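Local coordinates for protein integral membrane indolylacetylinositol arabinosyltransferase EmbC (Mycolicibacterium smegmatis, PDB 7BVE) that probably transfers arabinose units in the building of mycobacterial cell-wall arabinan, as an integral membrane glycosyltransferase of the emb family, at residues 89-94 with 107-112; 93-98 with 182-187; 101-106 with 117-122. One frame throughout, in Å; residues are numbered along the deposited sequence.

Contact 1 of 3, residues 89-94 with 107-112; sequences SVLLST and LLIERI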
ATOM      1  N   SER A  89     -16.137  -2.191 -49.570  1.00 29.59           N
ATOM      2  CA  SER A  89     -15.279  -1.047 -49.284  1.00 29.59           C
ATOM      3  C   SER A  89     -13.799  -1.376 -49.441  1.00 29.59           C
ATOM      4  O   SER A  89     -13.096  -0.715 -50.210  1.00 29.59           O
ATOM      5  CB  SER A  89     -15.565  -0.508 -47.880  1.00 29.59           C
ATOM      6  OG  SER A  89     -16.854   0.070 -47.820  1.00 29.59           O
ATOM      7  N   VAL A  90     -13.309  -2.385 -48.734  1.00 19.85           N
ATOM      8  CA  VAL A  90     -11.871  -2.620 -48.699  1.00 19.85           C
ATOM      9  C   VAL A  90     -11.443  -3.434 -49.912  1.00 19.85           C
ATOM     10  O   VAL A  90     -12.150  -4.334 -50.377  1.00 19.85           O
ATOM     11  CB  VAL A  90     -11.446  -3.280 -47.373  1.00 19.85           C
ATOM     12  CG1 VAL A  90     -11.807  -2.390 -46.212  1.00 19.85           C
ATOM     13  CG2 VAL A  90     -12.054  -4.642 -47.190  1.00 19.85           C
ATOM     14  N   LEU A  91     -10.299  -3.060 -50.468  1.00 15.99           N
ATOM     15  CA  LEU A  91      -9.633  -3.827 -51.505  1.00 15.99           C
ATOM     16  C   LEU A  91      -8.697  -4.865 -50.921  1.00 15.99           C
ATOM     17  O   LEU A  91      -8.554  -5.952 -51.490  1.00 15.99           O
ATOM     18  CB  LEU A  91      -8.844  -2.884 -52.417  1.00 15.99           C
ATOM     19  CG  LEU A  91      -8.049  -3.435 -53.597  1.00 15.99           C
ATOM     20  CD1 LEU A  91      -8.966  -4.018 -54.617  1.00 15.99           C
ATOM     21  CD2 LEU A  91      -7.219  -2.348 -54.213  1.00 15.99           C
ATOM     22  N   LEU A  92      -8.089  -4.554 -49.782  1.00 15.07           N
ATOM     23  CA  LEU A  92      -7.113  -5.399 -49.125  1.00 15.07           C
ATOM     24  C   LEU A  92      -6.978  -4.898 -47.700  1.00 15.07           C
ATOM     25  O   LEU A  92      -7.198  -3.720 -47.430  1.00 15.07           O
ATOM     26  CB  LEU A  92      -5.778  -5.354 -49.863  1.00 15.07           C
ATOM     27  CG  LEU A  92      -4.660  -6.339 -49.585  1.00 15.07           C
ATOM     28  CD1 LEU A  92      -3.967  -6.561 -50.890  1.00 15.07           C
ATOM     29  CD2 LEU A  92      -3.685  -5.795 -48.571  1.00 15.07           C
ATOM     30  N   SER A  93      -6.620  -5.798 -46.796  1.00 15.07           N
ATOM     31  CA  SER A  93      -6.535  -5.471 -45.384  1.00 15.07           C
ATOM     32  C   SER A  93      -5.669  -6.514 -44.706  1.00 15.07           C
ATOM     33  O   SER A  93      -5.422  -7.585 -45.258  1.00 15.07           O
ATOM     34  CB  SER A  93      -7.917  -5.428 -44.741  1.00 15.07           C
ATOM     35  OG  SER A  93      -7.821  -5.175 -43.358  1.00 15.07           O
ATOM     36  N   THR A  94      -5.193  -6.186 -43.511  1.00 15.07           N
ATOM     37  CA  THR A  94      -4.587  -7.177 -42.639  1.00 15.07           C
ATOM     38  C   THR A  94      -5.386  -7.381 -41.365  1.00 15.07           C
ATOM     39  O   THR A  94      -4.984  -8.175 -40.515  1.00 15.07           O
ATOM     40  CB  THR A  94      -3.140  -6.805 -42.289  1.00 15.07           C
ATOM     41  OG1 THR A  94      -3.110  -5.587 -41.546  1.00 15.07           O
ATOM     42  CG2 THR A  94      -2.308  -6.649 -43.536  1.00 15.07           C
ATOM     43  N   LEU A 107      -3.617  -2.406 -41.402  1.00 15.07           N
ATOM     44  CA  LEU A 107      -3.513  -1.788 -42.712  1.00 15.07           C
ATOM     45  C   LEU A 107      -4.830  -1.916 -43.455  1.00 15.07           C
ATOM     46  O   LEU A 107      -5.542  -2.909 -43.302  1.00 15.07           O
ATOM     47  CB  LEU A 107      -2.407  -2.453 -43.519  1.00 15.07           C
ATOM     48  CG  LEU A 107      -1.864  -1.897 -44.830  1.00 15.07           C
ATOM     49  CD1 LEU A 107      -0.482  -2.368 -44.844  1.00 15.07           C
ATOM     50  CD2 LEU A 107      -2.552  -2.442 -46.046  1.00 15.07           C
ATOM     51  N   LEU A 108      -5.137  -0.918 -44.279  1.00 15.07           N
ATOM     52  CA  LEU A 108      -6.352  -0.895 -45.078  1.00 15.07           C
ATOM     53  C   LEU A 108      -6.091  -0.149 -46.374  1.00 15.07           C
ATOM     54  O   LEU A 108      -5.411   0.876 -46.379  1.00 15.07           O
ATOM     55  CB  LEU A 108      -7.509  -0.226 -44.329  1.00 15.07           C
ATOM     56  CG  LEU A 108      -8.174  -0.913 -43.139  1.00 15.07           C
ATOM     57  CD1 LEU A 108      -9.063   0.050 -42.424  1.00 15.07           C
ATOM     58  CD2 LEU A 108      -8.992  -2.069 -43.618  1.00 15.07           C
ATOM     59  N   ILE A 109      -6.626  -0.669 -47.471  1.00 15.07           N
ATOM     60  CA  ILE A 109      -6.616   0.020 -48.756  1.00 15.07           C
ATOM     61  C   ILE A 109      -8.094   0.265 -49.058  1.00 15.07           C
ATOM     62  O   ILE A 109      -8.571   0.110 -50.186  1.00 15.07           O
ATOM     63  CB  ILE A 109      -5.864  -0.780 -49.838  1.00 15.07           C
ATOM     64  CG1 ILE A 109      -4.488  -1.163 -49.310  1.00 15.07           C
ATOM     65  CG2 ILE A 109      -5.544   0.068 -51.057  1.00 15.07           C
ATOM     66  CD1 ILE A 109      -3.725  -2.084 -50.205  1.00 15.07           C
ATOM     67  N   GLU A 110      -8.840   0.564 -47.994  1.00 31.43           N
ATOM     68  CA  GLU A 110     -10.262   0.883 -48.012  1.00 31.43           C
ATOM     69  C   GLU A 110     -10.552   2.050 -48.945  1.00 31.43           C
ATOM     70  O   GLU A 110      -9.699   2.916 -49.140  1.00 31.43           O
ATOM     71  CB  GLU A 110     -10.717   1.202 -46.582  1.00 31.43           C
ATOM     72  CG  GLU A 110     -12.216   1.360 -46.368  1.00 31.43           C
ATOM     73  CD  GLU A 110     -12.576   1.639 -44.922  1.00 31.43           C
ATOM     74  OE1 GLU A 110     -11.653   1.746 -44.089  1.00 31.43           O
ATOM     75  OE2 GLU A 110     -13.783   1.752 -44.616  1.00 31.43           O
ATOM     76  N   ARG A 111     -11.737   2.077 -49.540  1.00 39.13           N
ATOM     77  CA  ARG A 111     -12.165   3.184 -50.380  1.00 39.13           C
ATOM     78  C   ARG A 111     -13.046   4.118 -49.566  1.00 39.13           C
ATOM     79  O   ARG A 111     -14.220   3.824 -49.329  1.00 39.13           O
ATOM     80  CB  ARG A 111     -12.917   2.685 -51.605  1.00 39.13           C
ATOM     81  CG  ARG A 111     -13.371   3.795 -52.510  1.00 39.13           C
ATOM     82  CD  ARG A 111     -14.153   3.241 -53.663  1.00 39.13           C
ATOM     83  NE  ARG A 111     -15.319   2.499 -53.203  1.00 39.13           N
ATOM     84  CZ  ARG A 111     -16.483   3.047 -52.882  1.00 39.13           C
ATOM     85  NH1 ARG A 111     -16.652   4.357 -52.974  1.00 39.13           N
ATOM     86  NH2 ARG A 111     -17.482   2.280 -52.472  1.00 39.13           N
ATOM     87  N   ILE A 112     -12.476   5.240 -49.128  1.00 49.29           N
ATOM     88  CA  ILE A 112     -13.307   6.346 -48.687  1.00 49.29           C
ATOM     89  C   ILE A 112     -13.980   6.945 -49.920  1.00 49.29           C
ATOM     90  O   ILE A 112     -13.441   6.878 -51.029  1.00 49.29           O
ATOM     91  CB  ILE A 112     -12.454   7.380 -47.932  1.00 49.29           C
ATOM     92  CG1 ILE A 112     -11.516   6.673 -46.954  1.00 49.29           C
ATOM     93  CG2 ILE A 112     -13.310   8.319 -47.093  1.00 49.29           C
ATOM     94  CD1 ILE A 112     -12.208   5.902 -45.848  1.00 49.29           C
TER
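Strand 90-93 forms an edge of the four-stranded antiparallel sheet in the concanavalin-like domain, and here it runs against its neighbour, strand 107-112. Backbone bonds hold the two on either side of a corner in the chain at Leu91. Ile109 N reaches Leu92 O at 3.1 Å, within the carbonyl plane, whereas Arg111 N meets Ser89 O from above that plane at 3.2 Å. Ser93 and Leu108 make a non-hydrogen-bonded antiparallel pair. Apolar packing lies on two faces. On the face of Leu92, Leu107 and Ile109, the CD1 tip of Ile109 lies alongside Leu92 CB at 3.9 Å, the two side chains pointing the same way; Leu141 and Phe143 of strand 140-145 cover this face. On the other face, Val90 CG1, anti to its carbonyl carbon, bridges Leu108 CD2 (3.8 Å) and the CB and CG of Glu110, whose extended chain crosses Val90 obliquely. The Thr94 side chain closes the end of the pairing. Its OG1, turned between backbone N and carbonyl carbon (chi1 64°), accepts from Leu107 N at 3.2 Å and donates to Gln182 O, while Thr94 N returns a weak bond to Leu107 O at 3.3 Å.

Contact 2 of 3, residues 93-98 with 182-187; sequences STVPKQ and QIVGVF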
ATOM      1  N   SER A  93      -6.620  -5.798 -46.796  1.00 15.07           N
ATOM      2  CA  SER A  93      -6.535  -5.471 -45.384  1.00 15.07           C
ATOM      3  C   SER A  93      -5.669  -6.514 -44.706  1.00 15.07           C
ATOM      4  O   SER A  93      -5.422  -7.585 -45.258  1.00 15.07           O
ATOM      5  CB  SER A  93      -7.917  -5.428 -44.741  1.00 15.07           C
ATOM      6  OG  SER A  93      -7.821  -5.175 -43.358  1.00 15.07           O
ATOM      7  N   THR A  94      -5.193  -6.186 -43.511  1.00 15.07           N
ATOM      8  CA  THR A  94      -4.587  -7.177 -42.639  1.00 15.07           C
ATOM      9  C   THR A  94      -5.386  -7.381 -41.365  1.00 15.07           C
ATOM     10  O   THR A  94      -4.984  -8.175 -40.515  1.00 15.07           O
ATOM     11  CB  THR A  94      -3.140  -6.805 -42.289  1.00 15.07           C
ATOM     12  OG1 THR A  94      -3.110  -5.587 -41.546  1.00 15.07           O
ATOM     13  CG2 THR A  94      -2.308  -6.649 -43.536  1.00 15.07           C
ATOM     14  N   VAL A  95      -6.501  -6.671 -41.209  1.00 15.07           N
ATOM     15  CA  VAL A  95      -7.436  -6.845 -40.097  1.00 15.07           C
ATOM     16  C   VAL A  95      -8.853  -6.815 -40.643  1.00 15.07           C
ATOM     17  O   VAL A  95      -9.109  -6.254 -41.716  1.00 15.07           O
ATOM     18  CB  VAL A  95      -7.263  -5.738 -39.036  1.00 15.07           C
ATOM     19  CG1 VAL A  95      -5.976  -5.908 -38.267  1.00 15.07           C
ATOM     20  CG2 VAL A  95      -7.254  -4.405 -39.713  1.00 15.07           C
ATOM     21  N   PRO A  96      -9.801  -7.448 -39.944  1.00 15.07           N
ATOM     22  CA  PRO A  96     -11.199  -7.358 -40.392  1.00 15.07           C
ATOM     23  C   PRO A  96     -11.740  -5.968 -40.103  1.00 15.07           C
ATOM     24  O   PRO A  96     -11.599  -5.466 -38.990  1.00 15.07           O
ATOM     25  CB  PRO A  96     -11.911  -8.423 -39.555  1.00 15.07           C
ATOM     26  CG  PRO A  96     -10.868  -9.296 -39.081  1.00 15.07           C
ATOM     27  CD  PRO A  96      -9.680  -8.434 -38.860  1.00 15.07           C
ATOM     28  N   LYS A  97     -12.389  -5.358 -41.101  1.00 15.07           N
ATOM     29  CA  LYS A  97     -12.839  -3.974 -40.988  1.00 15.07           C
ATOM     30  C   LYS A  97     -13.953  -3.779 -39.965  1.00 15.07           C
ATOM     31  O   LYS A  97     -14.214  -2.637 -39.573  1.00 15.07           O
ATOM     32  CB  LYS A  97     -13.322  -3.470 -42.344  1.00 15.07           C
ATOM     33  CG  LYS A  97     -14.585  -4.157 -42.817  1.00 15.07           C
ATOM     34  CD  LYS A  97     -15.016  -3.673 -44.178  1.00 15.07           C
ATOM     35  CE  LYS A  97     -16.287  -4.360 -44.627  1.00 15.07           C
ATOM     36  NZ  LYS A  97     -16.682  -3.935 -45.992  1.00 15.07           N
ATOM     37  N   GLN A  98     -14.616  -4.856 -39.527  1.00 15.07           N
ATOM     38  CA  GLN A  98     -15.704  -4.740 -38.569  1.00 15.07           C
ATOM     39  C   GLN A  98     -15.222  -4.561 -37.142  1.00 15.07           C
ATOM     40  O   GLN A  98     -16.025  -4.188 -36.282  1.00 15.07           O
ATOM     41  CB  GLN A  98     -16.610  -5.969 -38.623  1.00 15.07           C
ATOM     42  CG  GLN A  98     -17.435  -6.103 -39.877  1.00 15.07           C
ATOM     43  CD  GLN A  98     -16.715  -6.840 -40.969  1.00 15.07           C
ATOM     44  OE1 GLN A  98     -15.733  -7.521 -40.723  1.00 15.07           O
ATOM     45  NE2 GLN A  98     -17.211  -6.720 -42.189  1.00 15.07           N
ATOM     46  N   GLN A 182      -0.215  -4.554 -37.756  1.00 15.07           N
ATOM     47  CA  GLN A 182      -0.505  -5.858 -37.184  1.00 15.07           C
ATOM     48  C   GLN A 182      -1.284  -6.714 -38.172  1.00 15.07           C
ATOM     49  O   GLN A 182      -2.213  -6.240 -38.827  1.00 15.07           O
ATOM     50  CB  GLN A 182      -1.272  -5.704 -35.874  1.00 15.07           C
ATOM     51  CG  GLN A 182      -1.656  -7.012 -35.227  1.00 15.07           C
ATOM     52  CD  GLN A 182      -2.230  -6.857 -33.849  1.00 15.07           C
ATOM     53  OE1 GLN A 182      -2.299  -5.760 -33.315  1.00 15.07           O
ATOM     54  NE2 GLN A 182      -2.660  -7.961 -33.265  1.00 15.07           N
ATOM     55  N   ILE A 183      -0.891  -7.981 -38.287  1.00 15.07           N
ATOM     56  CA  ILE A 183      -1.466  -8.912 -39.248  1.00 15.07           C
ATOM     57  C   ILE A 183      -2.183 -10.014 -38.487  1.00 15.07           C
ATOM     58  O   ILE A 183      -1.594 -10.645 -37.606  1.00 15.07           O
ATOM     59  CB  ILE A 183      -0.384  -9.495 -40.166  1.00 15.07           C
ATOM     60  CG1 ILE A 183       0.272  -8.385 -40.971  1.00 15.07           C
ATOM     61  CG2 ILE A 183      -0.969 -10.503 -41.095  1.00 15.07           C
ATOM     62  CD1 ILE A 183       1.476  -8.825 -41.716  1.00 15.07           C
ATOM     63  N   VAL A 184      -3.463 -10.219 -38.802  1.00 15.07           N
ATOM     64  CA  VAL A 184      -4.236 -11.342 -38.280  1.00 15.07           C
ATOM     65  C   VAL A 184      -4.799 -12.128 -39.454  1.00 15.07           C
ATOM     66  O   VAL A 184      -5.686 -12.968 -39.286  1.00 15.07           O
ATOM     67  CB  VAL A 184      -5.364 -10.892 -37.331  1.00 15.07           C
ATOM     68  CG1 VAL A 184      -4.811 -10.215 -36.113  1.00 15.07           C
ATOM     69  CG2 VAL A 184      -6.313  -9.981 -38.028  1.00 15.07           C
ATOM     70  N   GLY A 185      -4.281 -11.875 -40.646  1.00 15.07           N
ATOM     71  CA  GLY A 185      -4.757 -12.535 -41.843  1.00 15.07           C
ATOM     72  C   GLY A 185      -4.753 -11.547 -42.978  1.00 15.07           C
ATOM     73  O   GLY A 185      -4.312 -10.423 -42.776  1.00 15.07           O
ATOM     74  N   VAL A 186      -5.203 -11.921 -44.167  1.00 15.07           N
ATOM     75  CA  VAL A 186      -5.309 -10.990 -45.285  1.00 15.07           C
ATOM     76  C   VAL A 186      -6.730 -11.076 -45.808  1.00 15.07           C
ATOM     77  O   VAL A 186      -7.116 -12.093 -46.393  1.00 15.07           O
ATOM     78  CB  VAL A 186      -4.297 -11.283 -46.396  1.00 15.07           C
ATOM     79  CG1 VAL A 186      -4.506 -10.340 -47.556  1.00 15.07           C
ATOM     80  CG2 VAL A 186      -2.879 -11.159 -45.885  1.00 15.07           C
ATOM     81  N   PHE A 187      -7.505 -10.017 -45.610  1.00 15.07           N
ATOM     82  CA  PHE A 187      -8.931 -10.012 -45.883  1.00 15.07           C
ATOM     83  C   PHE A 187      -9.231  -9.086 -47.052  1.00 15.07           C
ATOM     84  O   PHE A 187      -8.466  -8.172 -47.352  1.00 15.07           O
ATOM     85  CB  PHE A 187      -9.705  -9.569 -44.649  1.00 15.07           C
ATOM     86  CG  PHE A 187      -9.412 -10.387 -43.443  1.00 15.07           C
ATOM     87  CD1 PHE A 187      -9.920 -11.652 -43.296  1.00 15.07           C
ATOM     88  CD2 PHE A 187      -8.625  -9.876 -42.437  1.00 15.07           C
ATOM     89  CE1 PHE A 187      -9.632 -12.400 -42.192  1.00 15.07           C
ATOM     90  CE2 PHE A 187      -8.343 -10.617 -41.332  1.00 15.07           C
ATOM     91  CZ  PHE A 187      -8.844 -11.870 -41.203  1.00 15.07           C
TER
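The Phe187 ring has Val184 CG2 at its edge, in plane, and the carbonyl carbon of Thr94 also near that plane; the Pro96 ring crosses it obliquely, with both CG and CD 3.6 Å from Phe187 CE2. Two irregular loops of the concanavalin-like domain meet here: residues 93-98 lead away from the edge strand 90-93, and residues 182-187 belong to the loop between strands 171-175 and 201-203. Phe187 CG stands anti to its carbonyl carbon (chi1 -56°), which brings CD2 to 3.6 Å from Val95 C. From its place at the ring edge, Val184 CG2 also sits against Pro96 CD at 3.8 Å and close to Val95 CG1. Tyr1047 and Leu1019 of the C-terminal part also meet Phe187, so the aromatic packing joins the two loops to that region. Gly185 adopts a backbone conformation (phi 142°) suited to glycine. Polar bonds grip the buried backbone: Phe187 N donates to Ser93 O from above the carbonyl plane, and Thr94 O takes Val184 N at 3.1 Å, almost along the C=O axis and nearly straight at 173°. The same Thr94 carbonyl lies against Val184 CG2. Beside it, the hydroxyl Thr94 OG1 donates to Gln182 O at 2.9 Å, approaching from above the plane of that carbonyl.

Contact 3 of 3, residues 101-106 with 117-122; sequences KAIDRG and TVIVRN
Loop 101-106, which leads into strand 107-112, folds over the end of strand 115-120 and the tight turn that follows it in the four-stranded antiparallel sheet. Its firmest tie is Arg121 N to Gly106 O, 3.3 Å long, with the donor in the carbonyl plane and an angle of 161° at the hydrogen. Arg121 and Asn122, both with positive phi, are the central residues of a type I' turn that leads the chain into strand 123-129. Arg121 leaves with CG anti to its backbone N, then folds at chi2 and chi3 (64° and 60°), so its guanidinium comes back over the loop. Arg105 O sits over one face of that group, off-centre, and NH1 makes a weak bond to Asp104 O at 3.4 Å. The stronger partner of this guanidinium is Arg180 O, bonded to NH2. Of the Arg105 side chain, CB and CG lie near Arg121 NH1; its extended chain leads away, to a cation-pi contact with Tyr1007. Farther along, Ile103 CD1 abuts the CG2 and CD1 branches of Ile119 obliquely, at 3.6 Å from CG2. The Asn122 amide lies alongside Asp104 CB, the two side chains pointing the same way, while Asn122 N bonds weakly to Ile103 O. The whole is a loop packed by backbone and side-chain contacts against the type I' turn of a two-residue beta-hairpin, strands 115-120 and 123-129.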
ATOM      1  N   LYS A 101     -10.995  -1.843 -33.169  1.00 15.07           N
ATOM      2  CA  LYS A 101      -9.616  -1.384 -33.169  1.00 15.07           C
ATOM      3  C   LYS A 101      -8.894  -1.710 -34.463  1.00 15.07           C
ATOM      4  O   LYS A 101      -7.665  -1.753 -34.479  1.00 15.07           O
ATOM      5  CB  LYS A 101      -8.862  -2.005 -31.998  1.00 15.07           C
ATOM      6  CG  LYS A 101      -9.420  -1.667 -30.641  1.00 15.07           C
ATOM      7  CD  LYS A 101      -9.188  -0.216 -30.298  1.00 15.07           C
ATOM      8  CE  LYS A 101      -9.633   0.070 -28.881  1.00 15.07           C
ATOM      9  NZ  LYS A 101      -9.446   1.494 -28.520  1.00 15.07           N
ATOM     10  N   ALA A 102      -9.626  -1.957 -35.540  1.00 15.07           N
ATOM     11  CA  ALA A 102      -9.000  -2.345 -36.793  1.00 15.07           C
ATOM     12  C   ALA A 102      -8.342  -1.186 -37.505  1.00 15.07           C
ATOM     13  O   ALA A 102      -7.460  -1.410 -38.335  1.00 15.07           O
ATOM     14  CB  ALA A 102     -10.033  -2.958 -37.719  1.00 15.07           C
ATOM     15  N   ILE A 103      -8.760   0.039 -37.216  1.00 16.22           N
ATOM     16  CA  ILE A 103      -8.253   1.204 -37.921  1.00 16.22           C
ATOM     17  C   ILE A 103      -6.941   1.710 -37.331  1.00 16.22           C
ATOM     18  O   ILE A 103      -6.078   2.180 -38.087  1.00 16.22           O
ATOM     19  CB  ILE A 103      -9.340   2.303 -37.955  1.00 16.22           C
ATOM     20  CG1 ILE A 103      -8.930   3.464 -38.855  1.00 16.22           C
ATOM     21  CG2 ILE A 103      -9.750   2.747 -36.548  1.00 16.22           C
ATOM     22  CD1 ILE A 103      -8.763   3.073 -40.287  1.00 16.22           C
ATOM     23  N   ASP A 104      -6.726   1.549 -36.026  1.00 15.07           N
ATOM     24  CA  ASP A 104      -5.541   2.078 -35.369  1.00 15.07           C
ATOM     25  C   ASP A 104      -4.518   1.009 -35.031  1.00 15.07           C
ATOM     26  O   ASP A 104      -3.652   1.243 -34.184  1.00 15.07           O
ATOM     27  CB  ASP A 104      -5.931   2.847 -34.108  1.00 15.07           C
ATOM     28  CG  ASP A 104      -6.797   2.037 -33.186  1.00 15.07           C
ATOM     29  OD1 ASP A 104      -7.273   0.972 -33.609  1.00 15.07           O
ATOM     30  OD2 ASP A 104      -6.987   2.452 -32.025  1.00 15.07           O
ATOM     31  N   ARG A 105      -4.599  -0.166 -35.655  1.00 15.07           N
ATOM     32  CA  ARG A 105      -3.602  -1.214 -35.453  1.00 15.07           C
ATOM     33  C   ARG A 105      -3.126  -1.883 -36.726  1.00 15.07           C
ATOM     34  O   ARG A 105      -2.055  -2.480 -36.705  1.00 15.07           O
ATOM     35  CB  ARG A 105      -4.121  -2.300 -34.505  1.00 15.07           C
ATOM     36  CG  ARG A 105      -4.313  -1.829 -33.086  1.00 15.07           C
ATOM     37  CD  ARG A 105      -4.756  -2.917 -32.162  1.00 15.07           C
ATOM     38  NE  ARG A 105      -5.096  -2.366 -30.859  1.00 15.07           N
ATOM     39  CZ  ARG A 105      -5.562  -3.083 -29.845  1.00 15.07           C
ATOM     40  NH1 ARG A 105      -5.728  -4.389 -29.977  1.00 15.07           N
ATOM     41  NH2 ARG A 105      -5.855  -2.495 -28.697  1.00 15.07           N
ATOM     42  N   GLY A 106      -3.858  -1.808 -37.818  1.00 15.07           N
ATOM     43  CA  GLY A 106      -3.476  -2.551 -39.000  1.00 15.07           C
ATOM     44  C   GLY A 106      -3.441  -1.740 -40.272  1.00 15.07           C
ATOM     45  O   GLY A 106      -3.257  -0.525 -40.239  1.00 15.07           O
ATOM     46  N   THR A 117      -7.585   5.277 -50.653  1.00 23.41           N
ATOM     47  CA  THR A 117      -6.484   5.589 -49.706  1.00 23.41           C
ATOM     48  C   THR A 117      -6.089   4.318 -48.949  1.00 23.41           C
ATOM     49  O   THR A 117      -6.868   3.345 -48.978  1.00 23.41           O
ATOM     50  CB  THR A 117      -6.896   6.702 -48.733  1.00 23.41           C
ATOM     51  OG1 THR A 117      -8.052   6.264 -48.017  1.00 23.41           O
ATOM     52  CG2 THR A 117      -7.192   8.011 -49.432  1.00 23.41           C
ATOM     53  N   VAL A 118      -4.897   4.328 -48.349  1.00 15.07           N
ATOM     54  CA  VAL A 118      -4.394   3.170 -47.554  1.00 15.07           C
ATOM     55  C   VAL A 118      -4.032   3.696 -46.164  1.00 15.07           C
ATOM     56  O   VAL A 118      -3.005   4.393 -46.048  1.00 15.07           O
ATOM     57  CB  VAL A 118      -3.189   2.490 -48.234  1.00 15.07           C
ATOM     58  CG1 VAL A 118      -2.604   1.383 -47.371  1.00 15.07           C
ATOM     59  CG2 VAL A 118      -3.544   1.964 -49.616  1.00 15.07           C
ATOM     60  N   ILE A 119      -4.859   3.393 -45.161  1.00 15.07           N
ATOM     61  CA  ILE A 119      -4.587   3.888 -43.780  1.00 15.07           C
ATOM     62  C   ILE A 119      -3.683   2.872 -43.078  1.00 15.07           C
ATOM     63  O   ILE A 119      -4.114   1.716 -42.901  1.00 15.07           O
ATOM     64  CB  ILE A 119      -5.903   4.112 -43.007  1.00 15.07           C
ATOM     65  CG1 ILE A 119      -6.736   5.246 -43.612  1.00 15.07           C
ATOM     66  CG2 ILE A 119      -5.627   4.339 -41.528  1.00 15.07           C
ATOM     67  CD1 ILE A 119      -8.140   5.336 -43.063  1.00 15.07           C
ATOM     68  N   VAL A 120      -2.476   3.303 -42.703  1.00 15.07           N
ATOM     69  CA  VAL A 120      -1.512   2.413 -41.995  1.00 15.07           C
ATOM     70  C   VAL A 120      -1.295   2.989 -40.594  1.00 15.07           C
ATOM     71  O   VAL A 120      -0.874   4.160 -40.496  1.00 15.07           O
ATOM     72  CB  VAL A 120      -0.184   2.296 -42.766  1.00 15.07           C
ATOM     73  CG1 VAL A 120       0.845   1.478 -42.000  1.00 15.07           C
ATOM     74  CG2 VAL A 120      -0.390   1.726 -44.162  1.00 15.07           C
ATOM     75  N   ARG A 121      -1.555   2.181 -39.563  1.00 15.07           N
ATOM     76  CA  ARG A 121      -1.391   2.620 -38.152  1.00 15.07           C
ATOM     77  C   ARG A 121      -2.087   3.970 -37.937  1.00 15.07           C
ATOM     78  O   ARG A 121      -1.405   4.901 -37.460  1.00 15.07           O
ATOM     79  CB  ARG A 121       0.095   2.707 -37.790  1.00 15.07           C
ATOM     80  CG  ARG A 121       0.361   3.034 -36.328  1.00 15.07           C
ATOM     81  CD  ARG A 121      -0.147   1.949 -35.398  1.00 15.07           C
ATOM     82  NE  ARG A 121       0.476   0.661 -35.665  1.00 15.07           N
ATOM     83  CZ  ARG A 121       0.218  -0.454 -34.992  1.00 15.07           C
ATOM     84  NH1 ARG A 121      -0.658  -0.441 -34.001  1.00 15.07           N
ATOM     85  NH2 ARG A 121       0.836  -1.578 -35.310  1.00 15.07           N
ATOM     86  N   ASN A 122      -3.369   4.078 -38.316  1.00 20.04           N
ATOM     87  CA  ASN A 122      -4.154   5.331 -38.090  1.00 20.04           C
ATOM     88  C   ASN A 122      -3.632   6.580 -38.796  1.00 20.04           C
ATOM     89  O   ASN A 122      -4.096   7.650 -38.454  1.00 20.04           O
ATOM     90  CB  ASN A 122      -4.412   5.664 -36.623  1.00 20.04           C
ATOM     91  CG  ASN A 122      -5.876   5.877 -36.354  1.00 20.04           C
ATOM     92  OD1 ASN A 122      -6.643   6.148 -37.269  1.00 20.04           O
ATOM     93  ND2 ASN A 122      -6.273   5.710 -35.110  1.00 20.04           N
TER

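How the contacts relate
Of the segments involved, strand 90-93 is met first from the N terminus, and contact 1 closes the loop that brings strand 107-112 back beside it. Contact 3 begins within that loop and reaches beyond strand 107-112 to strand 115-120, so contacts 1 and 3 cross along the chain; in space, strands 107-112 and 115-120 are neighbours in one sheet. Contact 2 leaves from the same stretch as contact 1, sharing Ser93 and Thr94, but closes a far longer loop at 182-187, inside which contact 3 is nested. Gln182 N, probably hydrogen-bonded to Arg105 O, links contacts 2 and 3. Together they tie the four-stranded sheet to the loop preceding strand 201-203.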